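Local coordinates for protein chitinase (Paenibacillus sp. FPU-7, PDB 5GZT) that probably hydrolyses internal beta-1,4 linkages between the N-acetylglucosamine units of chitin, as an endochitinase with two glycoside hydrolase family 18 regions, at residues V728-V734 against T757-K761; L955-Q960 against Q1008-K1014; L1002-R1006 against Y1102-L1108. All coordinates share one frame; numbering follows the deposited sequence.

The three contacts cluster on one flank of the second family 18 barrel. Along the chain, interaction 1 comes first and is complete before the others begin; the segments of interactions 2 and 3 then alternate, so 1002-1006 falls between 955-960 and 1008-1014. Interaction 1 pairs two strands of the immunoglobulin-like domain, about 15 Å between centres from each of the others. Interactions 2 and 3, about 12 Å apart by centres, share the helix 998-1007 region, which leads into barrel strand 1015-1020. Thr757 touches both barrel contacts, packing on Ala1012 and Ser1013 and bonding to Gly1107 O, so the immunoglobulin-like sheet lies directly against the barrel's outer helices and loops.

Interaction 1: residues V728-V734 against T757-K761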
loop_
_atom_site.group_PDB
_atom_site.type_symbol
_atom_site.label_atom_id
_atom_site.label_comp_id
_atom_site.label_asym_id
_atom_site.label_seq_id
_atom_site.Cartn_x
_atom_site.Cartn_y
_atom_site.Cartn_z
ATOM N N VAL B 728 -51.571 -13.857 -10.527
ATOM C CA VAL B 728 -50.217 -13.471 -10.863
ATOM C C VAL B 728 -49.741 -14.474 -11.902
ATOM O O VAL B 728 -49.518 -15.631 -11.582
ATOM C CB VAL B 728 -49.304 -13.476 -9.589
ATOM C CG1 VAL B 728 -47.871 -13.279 -9.995
ATOM C CG2 VAL B 728 -49.796 -12.465 -8.592
ATOM N N TYR B 729 -49.665 -14.027 -13.162
ATOM C CA TYR B 729 -49.233 -14.850 -14.338
ATOM C C TYR B 729 -47.792 -14.663 -14.675
ATOM O O TYR B 729 -47.204 -15.486 -15.383
ATOM C CB TYR B 729 -50.041 -14.450 -15.605
ATOM C CG TYR B 729 -51.492 -14.776 -15.489
ATOM C CD1 TYR B 729 -51.928 -16.103 -15.599
ATOM C CD2 TYR B 729 -52.412 -13.806 -15.241
ATOM C CE1 TYR B 729 -53.276 -16.431 -15.406
ATOM C CE2 TYR B 729 -53.768 -14.110 -15.091
ATOM C CZ TYR B 729 -54.191 -15.426 -15.165
ATOM O OH TYR B 729 -55.507 -15.706 -15.000
ATOM N N ASP B 730 -47.232 -13.524 -14.347
ATOM C CA ASP B 730 -45.831 -13.253 -14.680
ATOM C C ASP B 730 -45.045 -12.786 -13.447
ATOM O O ASP B 730 -45.630 -12.388 -12.518
ATOM C CB ASP B 730 -45.781 -12.145 -15.683
ATOM C CG ASP B 730 -46.200 -12.639 -17.059
ATOM O OD1 ASP B 730 -45.470 -13.475 -17.678
ATOM O OD2 ASP B 730 -47.267 -12.211 -17.411
ATOM N N PRO B 731 -43.728 -12.748 -13.524
ATOM C CA PRO B 731 -42.974 -12.336 -12.322
ATOM C C PRO B 731 -43.265 -10.864 -11.976
ATOM O O PRO B 731 -43.581 -10.090 -12.864
ATOM C CB PRO B 731 -41.542 -12.519 -12.749
ATOM C CG PRO B 731 -41.543 -13.559 -13.750
ATOM C CD PRO B 731 -42.826 -13.294 -14.555
ATOM N N ILE B 732 -43.145 -10.528 -10.705
ATOM C CA ILE B 732 -43.241 -9.202 -10.192
ATOM C C ILE B 732 -41.841 -8.731 -9.810
ATOM O O ILE B 732 -41.125 -9.416 -9.023
ATOM C CB ILE B 732 -44.161 -9.184 -8.983
ATOM C CG1 ILE B 732 -45.618 -9.651 -9.381
ATOM C CG2 ILE B 732 -44.158 -7.756 -8.378
ATOM C CD1 ILE B 732 -46.511 -9.936 -8.221
ATOM N N ASP B 733 -41.418 -7.591 -10.372
ATOM C CA ASP B 733 -40.123 -7.034 -10.039
ATOM C C ASP B 733 -40.216 -6.280 -8.708
ATOM O O ASP B 733 -41.042 -5.417 -8.538
ATOM C CB ASP B 733 -39.589 -6.115 -11.176
ATOM C CG ASP B 733 -38.140 -5.614 -10.893
ATOM O OD1 ASP B 733 -37.259 -6.441 -10.432
ATOM O OD2 ASP B 733 -37.884 -4.429 -11.163
ATOM N N VAL B 734 -39.368 -6.627 -7.759
ATOM C CA VAL B 734 -39.286 -5.972 -6.454
ATOM C C VAL B 734 -37.963 -5.184 -6.377
ATOM O O VAL B 734 -36.941 -5.717 -6.753
ATOM C CB VAL B 734 -39.386 -7.023 -5.314
ATOM C CG1 VAL B 734 -39.310 -6.364 -3.940
ATOM C CG2 VAL B 734 -40.690 -7.744 -5.416
ATOM N N THR B 757 -37.222 -10.781 -7.078
ATOM C CA THR B 757 -38.342 -11.340 -7.810
ATOM C C THR B 757 -39.341 -12.103 -6.963
ATOM O O THR B 757 -38.961 -13.005 -6.214
ATOM C CB THR B 757 -37.788 -12.196 -8.873
ATOM O OG1 THR B 757 -36.851 -11.433 -9.644
ATOM C CG2 THR B 757 -38.816 -12.737 -9.744
ATOM N N ILE B 758 -40.621 -11.753 -7.162
ATOM C CA ILE B 758 -41.733 -12.651 -6.899
ATOM C C ILE B 758 -42.049 -13.454 -8.133
ATOM O O ILE B 758 -42.511 -12.863 -9.114
ATOM C CB ILE B 758 -42.918 -11.899 -6.400
ATOM C CG1 ILE B 758 -42.609 -11.305 -5.044
ATOM C CG2 ILE B 758 -44.135 -12.814 -6.242
ATOM C CD1 ILE B 758 -43.673 -10.327 -4.510
ATOM N N MET B 759 -41.819 -14.781 -8.089
ATOM C CA MET B 759 -42.033 -15.673 -9.211
ATOM C C MET B 759 -43.462 -16.175 -9.223
ATOM O O MET B 759 -44.082 -16.452 -8.153
ATOM C CB MET B 759 -41.083 -16.845 -9.199
ATOM C CG MET B 759 -39.639 -16.425 -9.434
ATOM S SD MET B 759 -39.303 -16.116 -11.243
ATOM C CE MET B 759 -39.893 -17.554 -11.960
ATOM N N PRO B 760 -44.080 -16.198 -10.399
ATOM C CA PRO B 760 -45.443 -16.837 -10.493
ATOM C C PRO B 760 -45.360 -18.375 -10.274
ATOM O O PRO B 760 -44.278 -18.955 -10.252
ATOM C CB PRO B 760 -45.849 -16.527 -11.944
ATOM C CG PRO B 760 -44.557 -16.592 -12.681
ATOM C CD PRO B 760 -43.494 -15.996 -11.738
ATOM N N LYS B 761 -46.500 -19.027 -10.066
ATOM C CA LYS B 761 -46.577 -20.302 -9.430
ATOM C C LYS B 761 -45.902 -21.407 -10.208
ATOM O O LYS B 761 -45.491 -22.360 -9.577
ATOM C CB LYS B 761 -48.010 -20.668 -9.148
ATOM C CG LYS B 761 -48.851 -20.914 -10.411
ATOM C CD LYS B 761 -50.178 -21.577 -10.036
ATOM C CE LYS B 761 -51.003 -21.902 -11.277
ATOM N NZ LYS B 761 -52.350 -22.349 -10.874
HETATM O O HOH W 1 -48.815 -17.229 -9.560
HETATM O O HOH W 2 -37.278 -9.095 -11.038
#
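Pro731 and Pro760 bring their rings together at an oblique angle, CG of Pro731 lying 3.7 Å from CD of Pro760. The rest of the Pro760 ring rides along the backbone of 728-730: CB reaches Val728 O and Tyr729 C, and CG comes within 3.9 Å of Asp730 C. At the edges of the flat peptide groups the strands pair in antiparallel fashion. Ile732 N donates to Ile758 O at 2.9 Å, and Ile758 N returns a bond to Ile732 O at 3.0 Å. The pair Ile732-Ile758 is thus the hydrogen-bonded one, and Asp733-Thr757 next to it is non-hydrogen-bonded.

On one face of this ladder the two isoleucines meet at their branch points, CB to CB 3.9 Å. In Ile758, CG1 sits anti to the carbonyl carbon (chi1 -66°), which carries CD1 over to Val734 CG2, 4.0 Å away. The other face is more polar: a water donates to both Asp733 OD1 and Thr757 OG1. The Asp733 carboxylate is held further by Arg735 and Ser755, and Thr757 OG1 is also hydrogen-bonded to Gly1107 O. Beyond the ladder a second water bridges the flanking loop residues, donating to Val728 O and accepting from Lys761 N, where direct pairing has stopped.

Strands 732-738 and 754-759 are the central pair of the mixed four-stranded sheet of the immunoglobulin-like domain. Strand 754-759 is flanked on its far side by strand 660-662, whose Val661 bonds to the backbone of Thr757 and Met759, while strand 732-738 has strand 692-695, earlier in the chain, on its other side; the face with Asp733 and Thr757 packs on barrel residues Pro1011 and Ser1013.

Interaction 2: residues L955-Q960 against Q1008-K1014; sequences LDKIHQ and QGVPASK
A chi1 of 66° sets CG of His959 between its backbone N and carbonyl carbon, the crowded position, and from there the imidazole slides under Pro1011. The CD methylene of Pro1011 stands almost centrally over one face of the ring, 3.4 Å from its centroid, a CH-pi contact. Asp956 turns CG anti to its own backbone N (chi1 -158°), and in the one of its two modelled conformers described here OD1 accepts a hydrogen bond from His959 NE2, 3.0 Å away. That bond lies in the imidazole plane and meets OD1 on its anti side, but since a second Asp956 conformer is modelled, it may not be present in every molecule. At the other ring nitrogen, a water in the ring plane is hydrogen-bonded to ND1 and accepts from Lys1014 NZ.

Lys1014, extended beyond CG, places NZ 3.0 Å from His959 O, arriving from above the carbonyl plane; Leu962 O is a further acceptor for the same ammonium. Nearby, Leu955 CB packs on Val1010 CG2 at 3.8 Å. Gly1009 closes helix 998-1007 in a Schellman motif, its positive phi (108°) calling for glycine, and one water donates to its O and, in this conformer, to Asp956 OD1. With an alanine here in place of His959 the imidazole is gone, and Pro1011 CD would probably lose its aromatic partner, Asp956 OD1 its ring donor, and the water on Lys1014 its link to ND1.

The contact joins the short helix 955-958, which precedes barrel strand 964-967, to the loop between helix 998-1007 and the adjacent barrel strand 1015-1020. Met965 of strand 964-967 touches Leu955, His959 and Val1010, whereas Pro1011 leans outward on Asp733 and Arg735 of immunoglobulin-like strand 732-738.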
loop_
_atom_site.group_PDB
_atom_site.type_symbol
_atom_site.label_atom_id
_atom_site.label_comp_id
_atom_site.label_asym_id
_atom_site.label_seq_id
_atom_site.Cartn_x
_atom_site.Cartn_y
_atom_site.Cartn_z
ATOM N N LEU B 955 -29.846 -1.450 -22.829
ATOM C CA LEU B 955 -30.448 -2.415 -21.934
ATOM C C LEU B 955 -31.517 -1.862 -21.050
ATOM O O LEU B 955 -32.633 -2.485 -20.908
ATOM C CB LEU B 955 -29.423 -3.192 -21.109
ATOM C CG LEU B 955 -28.440 -4.040 -21.877
ATOM C CD1 LEU B 955 -27.431 -4.623 -20.917
ATOM C CD2 LEU B 955 -29.030 -5.145 -22.727
ATOM N N ASP B 956 -31.271 -0.673 -20.496
ATOM C CA ASP B 956 -32.316 -0.155 -19.597
ATOM C C ASP B 956 -33.537 0.327 -20.357
ATOM O O ASP B 956 -34.598 0.412 -19.739
ATOM C CB ASP B 956 -31.784 0.920 -18.635
ATOM C CG ASP B 956 -32.631 1.073 -17.398
ATOM O OD1 ASP B 956 -33.450 0.203 -16.953
ATOM O OD2 ASP B 956 -32.521 2.136 -16.853
ATOM N N LYS B 957 -33.478 0.552 -21.697
ATOM C CA LYS B 957 -34.672 1.021 -22.369
ATOM C C LYS B 957 -35.409 -0.144 -23.039
ATOM O O LYS B 957 -36.552 0.061 -23.421
ATOM C CB LYS B 957 -34.372 2.067 -23.467
ATOM C CG LYS B 957 -33.719 3.372 -22.933
ATOM C CD LYS B 957 -33.329 4.289 -24.068
ATOM C CE LYS B 957 -32.553 5.507 -23.574
ATOM N NZ LYS B 957 -32.146 6.365 -24.754
ATOM N N ILE B 958 -34.770 -1.295 -23.201
ATOM C CA ILE B 958 -35.425 -2.340 -23.997
ATOM C C ILE B 958 -36.178 -3.405 -23.195
ATOM O O ILE B 958 -37.074 -4.057 -23.752
ATOM C CB ILE B 958 -34.521 -2.975 -24.977
ATOM C CG1 ILE B 958 -33.425 -3.722 -24.313
ATOM C CG2 ILE B 958 -33.957 -1.944 -25.971
ATOM C CD1 ILE B 958 -32.597 -4.453 -25.321
ATOM N N HIS B 959 -35.796 -3.588 -21.914
ATOM C CA HIS B 959 -36.375 -4.631 -21.075
ATOM C C HIS B 959 -37.812 -4.575 -20.945
ATOM O O HIS B 959 -38.455 -5.647 -20.929
ATOM C CB HIS B 959 -35.668 -4.871 -19.698
ATOM C CG HIS B 959 -35.768 -3.727 -18.765
ATOM N ND1 HIS B 959 -36.886 -3.472 -18.008
ATOM C CD2 HIS B 959 -34.875 -2.756 -18.472
ATOM C CE1 HIS B 959 -36.702 -2.351 -17.323
ATOM N NE2 HIS B 959 -35.461 -1.930 -17.559
ATOM N N GLN B 960 -38.366 -3.376 -20.984
ATOM C CA GLN B 960 -39.804 -3.224 -20.934
ATOM C C GLN B 960 -40.599 -3.928 -22.072
ATOM O O GLN B 960 -41.701 -4.230 -21.848
ATOM C CB GLN B 960 -40.252 -1.737 -20.984
ATOM C CG GLN B 960 -39.822 -1.039 -22.270
ATOM C CD GLN B 960 -40.109 0.511 -22.233
ATOM O OE1 GLN B 960 -39.208 1.327 -22.302
ATOM N NE2 GLN B 960 -41.304 0.849 -22.104
ATOM N N GLN B 1008 -27.074 -2.064 -15.197
ATOM C CA GLN B 1008 -27.684 -1.224 -16.209
ATOM C C GLN B 1008 -29.155 -0.974 -16.019
ATOM O O GLN B 1008 -29.707 -0.193 -16.734
ATOM C CB GLN B 1008 -27.514 -1.840 -17.617
ATOM C CG GLN B 1008 -26.138 -2.016 -18.137
ATOM C CD GLN B 1008 -25.508 -0.666 -18.427
ATOM O OE1 GLN B 1008 -25.900 0.053 -19.333
ATOM N NE2 GLN B 1008 -24.541 -0.317 -17.612
ATOM N N GLY B 1009 -29.787 -1.666 -15.077
ATOM C CA GLY B 1009 -31.167 -1.506 -14.671
ATOM C C GLY B 1009 -32.082 -2.655 -15.105
ATOM O O GLY B 1009 -33.268 -2.632 -14.811
ATOM N N VAL B 1010 -31.561 -3.697 -15.677
ATOM C CA VAL B 1010 -32.460 -4.772 -16.146
ATOM C C VAL B 1010 -32.930 -5.555 -14.929
ATOM O O VAL B 1010 -32.098 -5.986 -14.111
ATOM C CB VAL B 1010 -31.773 -5.711 -17.100
ATOM C CG1 VAL B 1010 -32.648 -6.857 -17.521
ATOM C CG2 VAL B 1010 -31.219 -4.998 -18.341
ATOM N N PRO B 1011 -34.224 -5.783 -14.812
ATOM C CA PRO B 1011 -34.735 -6.603 -13.681
ATOM C C PRO B 1011 -34.236 -8.014 -13.789
ATOM O O PRO B 1011 -34.061 -8.546 -14.921
ATOM C CB PRO B 1011 -36.253 -6.549 -13.833
ATOM C CG PRO B 1011 -36.528 -5.952 -15.201
ATOM C CD PRO B 1011 -35.291 -5.295 -15.708
ATOM N N ALA B 1012 -33.913 -8.587 -12.624
ATOM C CA ALA B 1012 -33.525 -10.007 -12.511
ATOM C C ALA B 1012 -34.492 -10.941 -13.240
ATOM O O ALA B 1012 -34.086 -11.868 -13.907
ATOM C CB ALA B 1012 -33.414 -10.405 -11.031
ATOM N N SER B 1013 -35.757 -10.623 -13.161
ATOM C CA SER B 1013 -36.774 -11.469 -13.718
ATOM C C SER B 1013 -36.906 -11.353 -15.282
ATOM O O SER B 1013 -37.737 -11.992 -15.879
ATOM C CB SER B 1013 -38.102 -11.290 -12.998
ATOM O OG SER B 1013 -38.623 -9.975 -13.153
ATOM N N LYS B 1014 -36.071 -10.541 -15.901
ATOM C CA LYS B 1014 -35.989 -10.497 -17.376
ATOM C C LYS B 1014 -34.685 -11.031 -17.877
ATOM O O LYS B 1014 -34.333 -10.835 -19.019
ATOM C CB LYS B 1014 -36.324 -9.057 -17.829
ATOM C CG LYS B 1014 -37.820 -8.979 -17.679
ATOM C CD LYS B 1014 -38.451 -7.906 -18.365
ATOM C CE LYS B 1014 -39.965 -8.042 -18.250
ATOM N NZ LYS B 1014 -40.407 -6.854 -19.006
HETATM O O HOH W 3 -26.861 -0.940 -21.842
HETATM O O HOH W 4 -28.747 0.607 -20.600
HETATM O O HOH W 5 -34.662 -0.318 -14.418
HETATM O O HOH W 6 -39.395 -4.629 -17.644
#

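Interaction 3: residues L1002-R1006 against Y1102-L1108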
loop_
_atom_site.group_PDB
_atom_site.type_symbol
_atom_site.label_atom_id
_atom_site.label_comp_id
_atom_site.label_asym_id
_atom_site.label_seq_id
_atom_site.Cartn_x
_atom_site.Cartn_y
_atom_site.Cartn_z
ATOM N N LEU B 1002 -24.268 -11.144 -15.535
ATOM C CA LEU B 1002 -25.655 -10.886 -15.109
ATOM C C LEU B 1002 -25.734 -9.813 -14.053
ATOM O O LEU B 1002 -26.728 -9.008 -14.034
ATOM C CB LEU B 1002 -26.291 -12.167 -14.711
ATOM C CG LEU B 1002 -26.377 -13.166 -15.835
ATOM C CD1 LEU B 1002 -26.747 -14.531 -15.286
ATOM C CD2 LEU B 1002 -27.398 -12.733 -16.857
ATOM N N THR B 1003 -24.649 -9.626 -13.254
ATOM C CA THR B 1003 -24.589 -8.430 -12.441
ATOM C C THR B 1003 -24.506 -7.167 -13.250
ATOM O O THR B 1003 -25.193 -6.169 -12.913
ATOM C CB THR B 1003 -23.399 -8.518 -11.430
ATOM O OG1 THR B 1003 -23.646 -9.639 -10.599
ATOM C CG2 THR B 1003 -23.253 -7.308 -10.567
ATOM N N ALA B 1004 -23.641 -7.126 -14.263
ATOM C CA ALA B 1004 -23.523 -5.973 -15.085
ATOM C C ALA B 1004 -24.819 -5.677 -15.797
ATOM O O ALA B 1004 -25.171 -4.544 -15.942
ATOM C CB ALA B 1004 -22.443 -6.144 -16.119
ATOM N N TYR B 1005 -25.558 -6.674 -16.237
ATOM C CA TYR B 1005 -26.910 -6.359 -16.815
ATOM C C TYR B 1005 -27.828 -5.678 -15.786
ATOM O O TYR B 1005 -28.578 -4.670 -16.054
ATOM C CB TYR B 1005 -27.596 -7.631 -17.341
ATOM C CG TYR B 1005 -27.256 -8.003 -18.764
ATOM C CD1 TYR B 1005 -25.961 -8.350 -19.146
ATOM C CD2 TYR B 1005 -28.254 -8.085 -19.725
ATOM C CE1 TYR B 1005 -25.648 -8.694 -20.468
ATOM C CE2 TYR B 1005 -27.948 -8.432 -21.048
ATOM C CZ TYR B 1005 -26.689 -8.727 -21.420
ATOM O OH TYR B 1005 -26.482 -9.113 -22.727
ATOM N N ARG B 1006 -27.749 -6.180 -14.570
ATOM C CA ARG B 1006 -28.560 -5.609 -13.500
ATOM C C ARG B 1006 -28.130 -4.219 -13.141
ATOM O O ARG B 1006 -29.016 -3.384 -12.851
ATOM C CB ARG B 1006 -28.627 -6.536 -12.248
ATOM C CG ARG B 1006 -29.636 -7.688 -12.451
ATOM C CD ARG B 1006 -29.507 -8.800 -11.378
ATOM N NE ARG B 1006 -28.281 -9.539 -11.571
ATOM C CZ ARG B 1006 -27.880 -10.531 -10.763
ATOM N NH1 ARG B 1006 -28.638 -10.939 -9.728
ATOM N NH2 ARG B 1006 -26.731 -11.146 -11.001
ATOM N N TYR B 1102 -28.014 -20.681 -9.283
ATOM C CA TYR B 1102 -27.819 -19.261 -9.445
ATOM C C TYR B 1102 -29.117 -18.599 -9.891
ATOM O O TYR B 1102 -29.572 -17.663 -9.283
ATOM C CB TYR B 1102 -26.656 -18.988 -10.422
ATOM C CG TYR B 1102 -26.225 -17.527 -10.465
ATOM C CD1 TYR B 1102 -25.306 -17.016 -9.520
ATOM C CD2 TYR B 1102 -26.768 -16.634 -11.378
ATOM C CE1 TYR B 1102 -24.974 -15.670 -9.554
ATOM C CE2 TYR B 1102 -26.400 -15.316 -11.432
ATOM C CZ TYR B 1102 -25.512 -14.824 -10.515
ATOM O OH TYR B 1102 -25.217 -13.476 -10.480
ATOM N N ALA B 1103 -29.767 -19.127 -10.940
ATOM C CA ALA B 1103 -31.082 -18.606 -11.398
ATOM C C ALA B 1103 -32.118 -18.508 -10.285
ATOM O O ALA B 1103 -32.766 -17.477 -10.104
ATOM C CB ALA B 1103 -31.593 -19.460 -12.526
ATOM N N LYS B 1104 -32.272 -19.566 -9.525
ATOM C CA LYS B 1104 -33.236 -19.599 -8.418
ATOM C C LYS B 1104 -32.883 -18.604 -7.320
ATOM O O LYS B 1104 -33.759 -17.866 -6.885
ATOM C CB LYS B 1104 -33.273 -20.976 -7.788
ATOM C CG LYS B 1104 -34.016 -22.000 -8.622
ATOM C CD LYS B 1104 -33.529 -23.399 -8.386
ATOM C CE LYS B 1104 -33.878 -23.869 -7.015
ATOM N NZ LYS B 1104 -33.368 -25.246 -6.781
ATOM N N ASN B 1105 -31.605 -18.552 -6.934
ATOM C CA ASN B 1105 -31.185 -17.710 -5.809
ATOM C C ASN B 1105 -31.118 -16.266 -6.167
ATOM O O ASN B 1105 -31.175 -15.431 -5.267
ATOM C CB ASN B 1105 -29.786 -18.121 -5.313
ATOM C CG ASN B 1105 -29.803 -19.505 -4.631
ATOM O OD1 ASN B 1105 -30.802 -19.910 -4.101
ATOM N ND2 ASN B 1105 -28.683 -20.179 -4.621
ATOM N N GLN B 1106 -30.936 -15.947 -7.461
ATOM C CA GLN B 1106 -30.824 -14.545 -7.885
ATOM C C GLN B 1106 -32.128 -13.961 -8.393
ATOM O O GLN B 1106 -32.201 -12.765 -8.726
ATOM C CB GLN B 1106 -29.776 -14.462 -8.980
ATOM C CG GLN B 1106 -28.388 -14.807 -8.523
ATOM C CD GLN B 1106 -27.840 -13.791 -7.573
ATOM O OE1 GLN B 1106 -27.793 -12.579 -7.840
ATOM N NE2 GLN B 1106 -27.420 -14.273 -6.474
ATOM N N GLY B 1107 -33.178 -14.779 -8.478
ATOM C CA GLY B 1107 -34.464 -14.263 -8.972
ATOM C C GLY B 1107 -34.513 -14.089 -10.469
ATOM O O GLY B 1107 -35.257 -13.253 -10.968
ATOM N N LEU B 1108 -33.770 -14.890 -11.168
ATOM C CA LEU B 1108 -33.770 -14.874 -12.618
ATOM C C LEU B 1108 -35.039 -15.529 -13.200
ATOM O O LEU B 1108 -35.768 -16.273 -12.502
ATOM C CB LEU B 1108 -32.524 -15.453 -13.234
ATOM C CG LEU B 1108 -31.180 -14.974 -12.693
ATOM C CD1 LEU B 1108 -30.078 -15.605 -13.499
ATOM C CD2 LEU B 1108 -31.049 -13.463 -12.663
HETATM O O HOH W 7 -31.239 -10.256 -8.559
#
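Segments 1002-1006 and 1102-1106 run in roughly the same direction, crossing at -30° with their axes 13.6 Å apart, so long side chains make the contact across this distance. Arg1006 does most of the reaching. Its NH1 donates to Gln1106 OE1 at 2.6 Å, in the amide plane and on a lone pair, although guanidinium and amide planes stand 84° apart. NH2 meets Tyr1102 OH at 2.8 Å; the phenol comes from the opposite direction, with the guanidinium at its ring edge. A bend at chi3 (-70°) folds the arginine back so that NE donates to Leu1002 O, 3.0 Å away, from the face opposite that used by Arg1006 N. Gln1106 in turn lays its CG over the centre of one face of the Tyr1102 ring, while NE2 bonds to Val656 O.

Beside this polar layer Leu1002 CD1 fills the corner between Tyr1102 CE2 and Leu1108 CD1, 3.9 Å from each. Ile1017 of barrel strand 1015-1020 touches both Leu1002 and Tyr1102, placing the contact between neighbouring outer helices of the barrel.

Each guanidinium nitrogen has an acceptor near the plane of the group, and a water shared with Gln1106 O gives NH1 a second, which should fix its rotation. These partners are neutral; the nearby Asp999 carboxylate, hydrogen-bonded to Tyr1102 OH, probably balances part of the charge through the phenol.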